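Local structure of predicted protein (Phaeodactylum tricornutum CCAP 1055/1, 5Z5M) at residues A[183-187]-A[244-248]; A[195-201]-A[218-224]; A[265-271]-A[288-293]. The protein probably catalyses the last two steps from 5-hydroxyisourate to (S)-allantoin in urate degradation, joining hydroxyisourate hydrolase and OHCU decarboxylase activities in one chain. One frame throughout, in Å; residues are numbered along the deposited sequence.

Interaction 1: A[183-187]-A[244-248]; sequences LTCHV and EWTFF
The sulfur of C185 is held by two aromatic rings, those of W245 and F247. SG lies over one face of the W245 indole, shifted toward the rim, 4.3 Å from the centroid of the six-membered ring. The same atom meets F247 at the ring edge, in its plane, with SG 3.7 Å from CE1. The torsion of C185 sets this up: SG is anti to the backbone N (chi1 -170°) and reaches in between the two rings. Behind it, C185 CB rests 3.7 Å from W245 CZ2. This is the interior of the transthyretin-like beta sandwich. Strand 182-189 belongs to one sheet and strand 241-248 to the other, and their CA atoms stand 9.6 Å apart at C185 and W245. Side chains bridge most of that gap. L183 and W245 point at each other from opposite directions, and L183 CD2 lies 3.9 Å from W245 CZ2. V187 and F247 slide past each other, with V187 CG2 3.9 Å from F247 CE1. F273 of strand 268-275 stacks on W245. The CB of T184 points away from strand 241-248, and its OG1 is hydrogen-bonded to H281 and H283.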
loop_
_atom_site.group_PDB
_atom_site.type_symbol
_atom_site.label_atom_id
_atom_site.label_comp_id
_atom_site.label_asym_id
_atom_site.label_seq_id
_atom_site.Cartn_x
_atom_site.Cartn_y
_atom_site.Cartn_z
ATOM N N LEU A 183 -13.829 -18.199 -0.236
ATOM C CA LEU A 183 -12.598 -17.467 0.045
ATOM C C LEU A 183 -11.559 -17.725 -1.039
ATOM O O LEU A 183 -11.229 -18.874 -1.332
ATOM C CB LEU A 183 -12.038 -17.874 1.410
ATOM C CG LEU A 183 -10.703 -17.276 1.865
ATOM C CD1 LEU A 183 -10.800 -15.765 2.070
ATOM C CD2 LEU A 183 -10.245 -17.952 3.147
ATOM N N THR A 184 -11.069 -16.653 -1.649
ATOM C CA THR A 184 -10.019 -16.763 -2.648
ATOM C C THR A 184 -8.803 -15.937 -2.251
ATOM O O THR A 184 -8.863 -15.098 -1.344
ATOM C CB THR A 184 -10.492 -16.296 -4.038
ATOM O OG1 THR A 184 -10.959 -14.942 -3.952
ATOM C CG2 THR A 184 -11.606 -17.198 -4.566
ATOM N N CYS A 185 -7.708 -16.168 -2.964
ATOM C CA CYS A 185 -6.453 -15.494 -2.694
ATOM C C CYS A 185 -5.708 -15.227 -3.996
ATOM O O CYS A 185 -5.851 -15.963 -4.970
ATOM C CB CYS A 185 -5.592 -16.333 -1.753
ATOM S SG CYS A 185 -4.144 -15.465 -1.113
ATOM N N HIS A 186 -4.930 -14.157 -4.002
ATOM C CA HIS A 186 -4.085 -13.798 -5.127
ATOM C C HIS A 186 -2.792 -13.233 -4.556
ATOM O O HIS A 186 -2.823 -12.487 -3.577
ATOM C CB HIS A 186 -4.794 -12.783 -6.028
ATOM C CG HIS A 186 -3.952 -12.262 -7.151
ATOM N ND1 HIS A 186 -3.565 -13.044 -8.216
ATOM C CD2 HIS A 186 -3.433 -11.032 -7.377
ATOM C CE1 HIS A 186 -2.835 -12.320 -9.050
ATOM N NE2 HIS A 186 -2.741 -11.096 -8.562
ATOM N N VAL A 187 -1.657 -13.607 -5.130
ATOM C CA VAL A 187 -0.388 -13.039 -4.693
ATOM C C VAL A 187 0.277 -12.288 -5.841
ATOM O O VAL A 187 0.471 -12.831 -6.932
ATOM C CB VAL A 187 0.581 -14.107 -4.175
ATOM C CG1 VAL A 187 1.863 -13.437 -3.677
ATOM C CG2 VAL A 187 -0.076 -14.927 -3.079
ATOM N N GLU A 244 -5.971 -17.442 9.615
ATOM C CA GLU A 244 -4.627 -16.949 9.344
ATOM C C GLU A 244 -4.008 -17.642 8.130
ATOM O O GLU A 244 -3.890 -18.868 8.105
ATOM C CB GLU A 244 -3.733 -17.140 10.574
ATOM C CG GLU A 244 -2.345 -16.562 10.429
ATOM C CD GLU A 244 -1.554 -16.609 11.729
ATOM O OE1 GLU A 244 -0.488 -17.264 11.752
ATOM O OE2 GLU A 244 -1.992 -15.981 12.720
ATOM N N TRP A 245 -3.651 -16.857 7.112
ATOM C CA TRP A 245 -2.800 -17.349 6.037
ATOM C C TRP A 245 -1.376 -17.447 6.552
ATOM O O TRP A 245 -0.978 -16.704 7.449
ATOM C CB TRP A 245 -2.770 -16.427 4.811
ATOM C CG TRP A 245 -4.036 -16.160 4.029
ATOM C CD1 TRP A 245 -4.691 -14.964 3.940
ATOM C CD2 TRP A 245 -4.735 -17.064 3.155
ATOM N NE1 TRP A 245 -5.769 -15.074 3.098
ATOM C CE2 TRP A 245 -5.825 -16.353 2.608
ATOM C CE3 TRP A 245 -4.567 -18.409 2.809
ATOM C CZ2 TRP A 245 -6.738 -16.938 1.732
ATOM C CZ3 TRP A 245 -5.479 -18.989 1.930
ATOM C CH2 TRP A 245 -6.549 -18.251 1.406
ATOM N N THR A 246 -0.603 -18.338 5.951
ATOM C CA THR A 246 0.844 -18.317 6.087
ATOM C C THR A 246 1.425 -18.298 4.682
ATOM O O THR A 246 1.271 -19.261 3.937
ATOM C CB THR A 246 1.384 -19.533 6.876
ATOM O OG1 THR A 246 0.818 -19.548 8.193
ATOM C CG2 THR A 246 2.899 -19.458 6.989
ATOM N N PHE A 247 2.040 -17.182 4.301
ATOM C CA PHE A 247 2.662 -17.064 2.989
ATOM C C PHE A 247 4.154 -17.349 3.090
ATOM O O PHE A 247 4.870 -16.674 3.832
ATOM C CB PHE A 247 2.445 -15.670 2.399
ATOM C CG PHE A 247 1.003 -15.328 2.160
ATOM C CD1 PHE A 247 0.379 -15.689 0.977
ATOM C CD2 PHE A 247 0.279 -14.629 3.110
ATOM C CE1 PHE A 247 -0.953 -15.365 0.745
ATOM C CE2 PHE A 247 -1.044 -14.299 2.889
ATOM C CZ PHE A 247 -1.666 -14.672 1.701
ATOM N N PHE A 248 4.631 -18.342 2.348
ATOM C CA PHE A 248 6.053 -18.678 2.402
ATOM C C PHE A 248 6.811 -17.914 1.324
ATOM O O PHE A 248 7.231 -18.482 0.319
ATOM C CB PHE A 248 6.253 -20.191 2.264
ATOM C CG PHE A 248 5.727 -20.970 3.438
ATOM C CD1 PHE A 248 4.417 -21.415 3.461
ATOM C CD2 PHE A 248 6.534 -21.217 4.537
ATOM C CE1 PHE A 248 3.924 -22.119 4.548
ATOM C CE2 PHE A 248 6.050 -21.913 5.627
ATOM C CZ PHE A 248 4.743 -22.363 5.635
#

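Interaction 2: A[195-201]-A[218-224]; sequences PAEKMRI and FVTNDDG
T220 is the tight centre of this contact with segment 195-201. Its hydroxyl donates to A196 O at 2.6 Å from OG1, in the carbonyl plane and on a lone pair. The same OG1 accepts the amide of M199 in a nearly straight bond, 2.8 Å from N with 166° at the hydrogen. OG1 sits between the backbone N and the carbonyl carbon of T220 (chi1 59°), which turns it to these two groups and leaves CG2 to pack 3.6 Å from I201 CD1. A valine in its place would probably leave both A196 O and M199 N without their shared mate in a buried spot. The backbone of T220 adds two bonds, from its N to M199 O and from K198 N to its O. At G224 the fit is also close: a CB there would run into P195 CB. The solvent side is looser. E197 OE1 and D222 OD1 are two acceptors only 3.2 Å apart, and K198 NZ probably eases this by its salt bridge to E197 OE1 at 2.8 Å. N221 opens a type I turn to G224, and its OD1 takes D223 N in an Asx turn. On the F218 side of T220 the segments pair as antiparallel strands, with I201 and F218 a hydrogen-bonded pair. These are the open ends of the beta hairpin 200-207/213-219 of the transthyretin-like sandwich.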
loop_
_atom_site.group_PDB
_atom_site.type_symbol
_atom_site.label_atom_id
_atom_site.label_comp_id
_atom_site.label_asym_id
_atom_site.label_seq_id
_atom_site.Cartn_x
_atom_site.Cartn_y
_atom_site.Cartn_z
ATOM N N PRO A 195 2.427 -11.848 -11.302
ATOM C CA PRO A 195 1.854 -12.777 -10.325
ATOM C C PRO A 195 2.957 -13.634 -9.721
ATOM O O PRO A 195 3.941 -13.922 -10.405
ATOM C CB PRO A 195 0.896 -13.633 -11.163
ATOM C CG PRO A 195 0.622 -12.824 -12.377
ATOM C CD PRO A 195 1.871 -12.053 -12.650
ATOM N N ALA A 196 2.809 -14.028 -8.464
ATOM C CA ALA A 196 3.829 -14.849 -7.814
ATOM C C ALA A 196 3.486 -16.331 -7.934
ATOM O O ALA A 196 2.619 -16.833 -7.224
ATOM C CB ALA A 196 3.977 -14.452 -6.357
ATOM N N GLU A 197 4.165 -17.034 -8.835
ATOM C CA GLU A 197 3.824 -18.427 -9.100
ATOM C C GLU A 197 4.593 -19.395 -8.201
ATOM O O GLU A 197 5.733 -19.123 -7.809
ATOM C CB GLU A 197 4.081 -18.771 -10.571
ATOM C CG GLU A 197 5.529 -18.647 -10.999
ATOM C CD GLU A 197 5.746 -19.025 -12.451
ATOM O OE1 GLU A 197 5.436 -20.181 -12.814
ATOM O OE2 GLU A 197 6.230 -18.172 -13.226
ATOM N N LYS A 198 3.944 -20.514 -7.881
ATOM C CA LYS A 198 4.526 -21.608 -7.106
ATOM C C LYS A 198 4.862 -21.237 -5.655
ATOM O O LYS A 198 5.762 -21.824 -5.059
ATOM C CB LYS A 198 5.782 -22.143 -7.812
ATOM C CG LYS A 198 5.555 -22.546 -9.271
ATOM C CD LYS A 198 6.800 -23.221 -9.863
ATOM C CE LYS A 198 7.444 -22.380 -10.958
ATOM N NZ LYS A 198 6.763 -22.542 -12.277
ATOM N N MET A 199 4.133 -20.282 -5.077
ATOM C CA MET A 199 4.329 -19.939 -3.666
ATOM C C MET A 199 3.460 -20.839 -2.790
ATOM O O MET A 199 2.264 -20.970 -3.044
ATOM C CB MET A 199 3.993 -18.461 -3.398
ATOM C CG MET A 199 4.265 -18.017 -1.957
ATOM S SD MET A 199 3.776 -16.319 -1.566
ATOM C CE MET A 199 4.923 -15.370 -2.564
ATOM N N ARG A 200 4.055 -21.466 -1.776
ATOM C CA ARG A 200 3.288 -22.263 -0.817
ATOM C C ARG A 200 2.514 -21.349 0.112
ATOM O O ARG A 200 3.029 -20.329 0.565
ATOM C CB ARG A 200 4.185 -23.186 0.017
ATOM C CG ARG A 200 4.880 -24.285 -0.751
ATOM C CD ARG A 200 5.576 -25.261 0.197
ATOM N NE ARG A 200 6.431 -24.589 1.176
ATOM C CZ ARG A 200 6.425 -24.851 2.480
ATOM N NH1 ARG A 200 5.613 -25.778 2.973
ATOM N NH2 ARG A 200 7.237 -24.192 3.295
ATOM N N ILE A 201 1.278 -21.736 0.396
ATOM C CA ILE A 201 0.386 -20.957 1.243
ATOM C C ILE A 201 -0.414 -21.899 2.129
ATOM O O ILE A 201 -1.073 -22.805 1.626
ATOM C CB ILE A 201 -0.596 -20.100 0.421
ATOM C CG1 ILE A 201 0.142 -19.118 -0.494
ATOM C CG2 ILE A 201 -1.537 -19.348 1.355
ATOM C CD1 ILE A 201 -0.784 -18.359 -1.453
ATOM N N PHE A 218 -1.861 -24.904 0.185
ATOM C CA PHE A 218 -2.065 -24.518 -1.206
ATOM C C PHE A 218 -0.772 -24.088 -1.875
ATOM O O PHE A 218 0.256 -23.910 -1.219
ATOM C CB PHE A 218 -3.094 -23.387 -1.301
ATOM C CG PHE A 218 -4.341 -23.632 -0.502
ATOM C CD1 PHE A 218 -5.403 -24.333 -1.050
ATOM C CD2 PHE A 218 -4.456 -23.154 0.790
ATOM C CE1 PHE A 218 -6.553 -24.562 -0.314
ATOM C CE2 PHE A 218 -5.600 -23.379 1.529
ATOM C CZ PHE A 218 -6.652 -24.085 0.973
ATOM N N VAL A 219 -0.836 -23.947 -3.195
ATOM C CA VAL A 219 0.261 -23.414 -4.000
ATOM C C VAL A 219 -0.343 -22.481 -5.046
ATOM O O VAL A 219 -1.443 -22.734 -5.531
ATOM C CB VAL A 219 1.073 -24.525 -4.709
ATOM C CG1 VAL A 219 2.390 -23.969 -5.233
ATOM C CG2 VAL A 219 1.333 -25.699 -3.775
ATOM N N THR A 220 0.355 -21.402 -5.389
ATOM C CA THR A 220 -0.142 -20.499 -6.420
ATOM C C THR A 220 0.171 -21.027 -7.818
ATOM O O THR A 220 1.206 -21.675 -8.037
ATOM C CB THR A 220 0.450 -19.082 -6.287
ATOM O OG1 THR A 220 1.881 -19.146 -6.384
ATOM C CG2 THR A 220 0.050 -18.443 -4.959
ATOM N N ASN A 221 -0.722 -20.741 -8.762
ATOM C CA ASN A 221 -0.495 -21.097 -10.159
ATOM C C ASN A 221 0.213 -19.958 -10.891
ATOM O O ASN A 221 0.622 -18.981 -10.262
ATOM C CB ASN A 221 -1.817 -21.455 -10.856
ATOM C CG ASN A 221 -2.847 -20.333 -10.794
ATOM O OD1 ASN A 221 -2.506 -19.153 -10.719
ATOM N ND2 ASN A 221 -4.123 -20.707 -10.827
ATOM N N ASP A 222 0.334 -20.074 -12.213
ATOM C CA ASP A 222 1.023 -19.064 -13.022
ATOM C C ASP A 222 0.301 -17.723 -13.026
ATOM O O ASP A 222 0.865 -16.706 -13.431
ATOM C CB ASP A 222 1.194 -19.548 -14.465
ATOM C CG ASP A 222 1.936 -20.869 -14.559
ATOM O OD1 ASP A 222 2.484 -21.323 -13.531
ATOM O OD2 ASP A 222 1.975 -21.451 -15.665
ATOM N N ASP A 223 -0.950 -17.727 -12.579
ATOM C CA ASP A 223 -1.746 -16.514 -12.508
ATOM C C ASP A 223 -1.650 -15.885 -11.109
ATOM O O ASP A 223 -2.187 -14.805 -10.865
ATOM C CB ASP A 223 -3.203 -16.821 -12.862
ATOM C CG ASP A 223 -4.017 -15.576 -13.134
ATOM O OD1 ASP A 223 -3.423 -14.485 -13.271
ATOM O OD2 ASP A 223 -5.259 -15.689 -13.207
ATOM N N GLY A 224 -0.962 -16.569 -10.197
ATOM C CA GLY A 224 -0.772 -16.069 -8.844
ATOM C C GLY A 224 -1.964 -16.364 -7.954
ATOM O O GLY A 224 -2.068 -15.854 -6.837
#

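Interaction 3: A[265-271]-A[288-293]; sequences FLDTIPL and VSPWSF
The beta hairpin of strands 281-289 and 292-296 turns at P290 and W291, and F265, L266 and I269 pack against it. An ST turn shapes the bend: S289 OG accepts W291 N at 3.1 Å. That OG is also hydrogen-bonded to T190 O of a third subunit. L266 CD1 reaches into the hairpin, 3.5 Å from S289 O and 3.6 Å from S292 O. It also meets the edge of the F293 ring, 3.6 Å from CD2. A water joins the two segments by accepting from L266 N at 3.0 Å and donating to P290 O at 2.7 Å. P290 O lies near the plane of the F265 ring, at its edge. Here strand 268-275 of one sheet of the transthyretin-like sandwich faces the hairpin of the other. I269 CG2 makes a CH-pi contact over one face of F293, 4.0 Å from the ring centroid and 17° off the normal. With CG1 beside the backbone N of I269 (chi1 -60°), CG2 falls anti to that N and over the ring; CD1, on the CG1 branch, passes by F293 CD2 and lies 4.0 Å from V288 CG2. L271 CD1 adds to the packing on F293 at CE1. The backbone at S292 and F293 pairs with an antiparallel strand of a second subunit, which carries the sheet across the interface.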
loop_
_atom_site.group_PDB
_atom_site.type_symbol
_atom_site.label_atom_id
_atom_site.label_comp_id
_atom_site.label_asym_id
_atom_site.label_seq_id
_atom_site.Cartn_x
_atom_site.Cartn_y
_atom_site.Cartn_z
ATOM N N PHE A 265 14.397 -9.749 5.591
ATOM C CA PHE A 265 13.444 -8.863 6.253
ATOM C C PHE A 265 12.065 -9.514 6.274
ATOM O O PHE A 265 11.412 -9.567 7.312
ATOM C CB PHE A 265 13.397 -7.501 5.563
ATOM C CG PHE A 265 12.398 -6.561 6.166
ATOM C CD1 PHE A 265 12.648 -5.956 7.388
ATOM C CD2 PHE A 265 11.202 -6.295 5.521
ATOM C CE1 PHE A 265 11.715 -5.105 7.956
ATOM C CE2 PHE A 265 10.272 -5.436 6.079
ATOM C CZ PHE A 265 10.527 -4.844 7.299
ATOM N N LEU A 266 11.651 -10.036 5.123
ATOM C CA LEU A 266 10.412 -10.798 4.990
ATOM C C LEU A 266 10.713 -12.175 4.426
ATOM O O LEU A 266 11.362 -12.281 3.392
ATOM C CB LEU A 266 9.425 -10.091 4.062
ATOM C CG LEU A 266 8.819 -8.753 4.477
ATOM C CD1 LEU A 266 7.838 -8.294 3.390
ATOM C CD2 LEU A 266 8.131 -8.861 5.830
ATOM N N ASP A 267 10.258 -13.227 5.100
ATOM C CA ASP A 267 10.274 -14.549 4.484
ATOM C C ASP A 267 8.909 -15.204 4.663
ATOM O O ASP A 267 8.133 -15.292 3.716
ATOM C CB ASP A 267 11.404 -15.430 5.044
ATOM C CG ASP A 267 11.493 -15.405 6.558
ATOM O OD1 ASP A 267 10.452 -15.234 7.224
ATOM O OD2 ASP A 267 12.616 -15.571 7.085
ATOM N N THR A 268 8.596 -15.626 5.881
ATOM C CA THR A 268 7.283 -16.191 6.162
ATOM C C THR A 268 6.333 -15.112 6.693
ATOM O O THR A 268 6.609 -14.484 7.707
ATOM C CB THR A 268 7.390 -17.341 7.175
ATOM O OG1 THR A 268 8.294 -18.337 6.672
ATOM C CG2 THR A 268 6.036 -17.966 7.406
ATOM N N ILE A 269 5.214 -14.903 6.005
ATOM C CA ILE A 269 4.285 -13.832 6.369
ATOM C C ILE A 269 2.948 -14.372 6.857
ATOM O O ILE A 269 2.225 -15.032 6.098
ATOM C CB ILE A 269 4.016 -12.880 5.184
ATOM C CG1 ILE A 269 5.312 -12.225 4.707
ATOM C CG2 ILE A 269 2.964 -11.821 5.560
ATOM C CD1 ILE A 269 5.106 -11.254 3.554
ATOM N N PRO A 270 2.617 -14.107 8.129
ATOM C CA PRO A 270 1.276 -14.422 8.624
ATOM C C PRO A 270 0.287 -13.316 8.251
ATOM O O PRO A 270 0.650 -12.137 8.266
ATOM C CB PRO A 270 1.476 -14.499 10.137
ATOM C CG PRO A 270 2.554 -13.499 10.398
ATOM C CD PRO A 270 3.487 -13.577 9.201
ATOM N N LEU A 271 -0.932 -13.699 7.893
ATOM C CA LEU A 271 -1.985 -12.736 7.579
ATOM C C LEU A 271 -3.247 -13.151 8.311
ATOM O O LEU A 271 -3.961 -14.053 7.870
ATOM C CB LEU A 271 -2.237 -12.659 6.067
ATOM C CG LEU A 271 -2.578 -11.290 5.469
ATOM C CD1 LEU A 271 -1.429 -10.331 5.699
ATOM C CD2 LEU A 271 -2.890 -11.391 3.971
ATOM N N VAL A 288 3.280 -8.118 -2.375
ATOM C CA VAL A 288 4.532 -8.321 -1.645
ATOM C C VAL A 288 5.812 -8.070 -2.458
ATOM O O VAL A 288 5.874 -8.347 -3.654
ATOM C CB VAL A 288 4.573 -9.757 -1.059
ATOM C CG1 VAL A 288 4.529 -10.813 -2.172
ATOM C CG2 VAL A 288 5.788 -9.956 -0.171
ATOM N N SER A 289 6.816 -7.506 -1.788
ATOM C CA SER A 289 8.187 -7.445 -2.288
ATOM C C SER A 289 9.055 -7.963 -1.139
ATOM O O SER A 289 8.526 -8.259 -0.067
ATOM C CB SER A 289 8.568 -6.021 -2.710
ATOM O OG SER A 289 8.849 -5.194 -1.587
ATOM N N PRO A 290 10.379 -8.101 -1.343
ATOM C CA PRO A 290 11.166 -8.514 -0.175
ATOM C C PRO A 290 11.152 -7.494 0.970
ATOM O O PRO A 290 11.571 -7.825 2.086
ATOM C CB PRO A 290 12.586 -8.660 -0.743
ATOM C CG PRO A 290 12.378 -8.971 -2.173
ATOM C CD PRO A 290 11.169 -8.170 -2.585
ATOM N N TRP A 291 10.671 -6.282 0.702
ATOM C CA TRP A 291 10.834 -5.174 1.642
ATOM C C TRP A 291 9.518 -4.515 2.028
ATOM O O TRP A 291 9.507 -3.497 2.720
ATOM C CB TRP A 291 11.771 -4.122 1.048
ATOM C CG TRP A 291 12.987 -4.720 0.407
ATOM C CD1 TRP A 291 13.182 -4.941 -0.926
ATOM C CD2 TRP A 291 14.173 -5.186 1.069
ATOM N NE1 TRP A 291 14.415 -5.510 -1.135
ATOM C CE2 TRP A 291 15.043 -5.670 0.075
ATOM C CE3 TRP A 291 14.584 -5.237 2.405
ATOM C CZ2 TRP A 291 16.298 -6.201 0.372
ATOM C CZ3 TRP A 291 15.837 -5.764 2.699
ATOM C CH2 TRP A 291 16.674 -6.240 1.688
ATOM N N SER A 292 8.408 -5.097 1.592
ATOM C CA SER A 292 7.104 -4.494 1.854
ATOM C C SER A 292 5.986 -5.481 1.608
ATOM O O SER A 292 6.133 -6.407 0.809
ATOM C CB SER A 292 6.907 -3.262 0.969
ATOM O OG SER A 292 6.745 -3.657 -0.386
ATOM N N PHE A 293 4.857 -5.296 2.280
ATOM C CA PHE A 293 3.685 -6.045 1.891
ATOM C C PHE A 293 2.413 -5.342 2.335
ATOM O O PHE A 293 2.429 -4.473 3.216
ATOM C CB PHE A 293 3.741 -7.494 2.414
ATOM C CG PHE A 293 3.500 -7.651 3.893
ATOM C CD1 PHE A 293 2.228 -7.916 4.375
ATOM C CD2 PHE A 293 4.551 -7.616 4.788
ATOM C CE1 PHE A 293 2.003 -8.091 5.729
ATOM C CE2 PHE A 293 4.336 -7.799 6.146
ATOM C CZ PHE A 293 3.060 -8.026 6.618
HETATM O O HOH W 1 13.046 -10.054 2.506
#

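How the interactions relate
All three contacts lie in the transthyretin-like part of the chain. The chain first runs through 183-187 and then 195-201. Pairing of 195-201 with 218-224 closes a short loop around the hairpin 200-207/213-219. When 244-248 arrives, interaction 1 closes a wider loop, and interaction 2 is nested inside it. Interaction 3 follows in series, with 288-293 folding back on 265-271. Interactions 1 and 3 each tie the two sheets together, while interaction 2 joins neighbouring strands of one and the loops that lead into and out of them. V187 links interactions 1 and 2 by probable backbone bonds to A196 and G224. W245 and F247 link interactions 1 and 3 by similar bonds to L271 and I269. Interactions 2 and 3 do not touch.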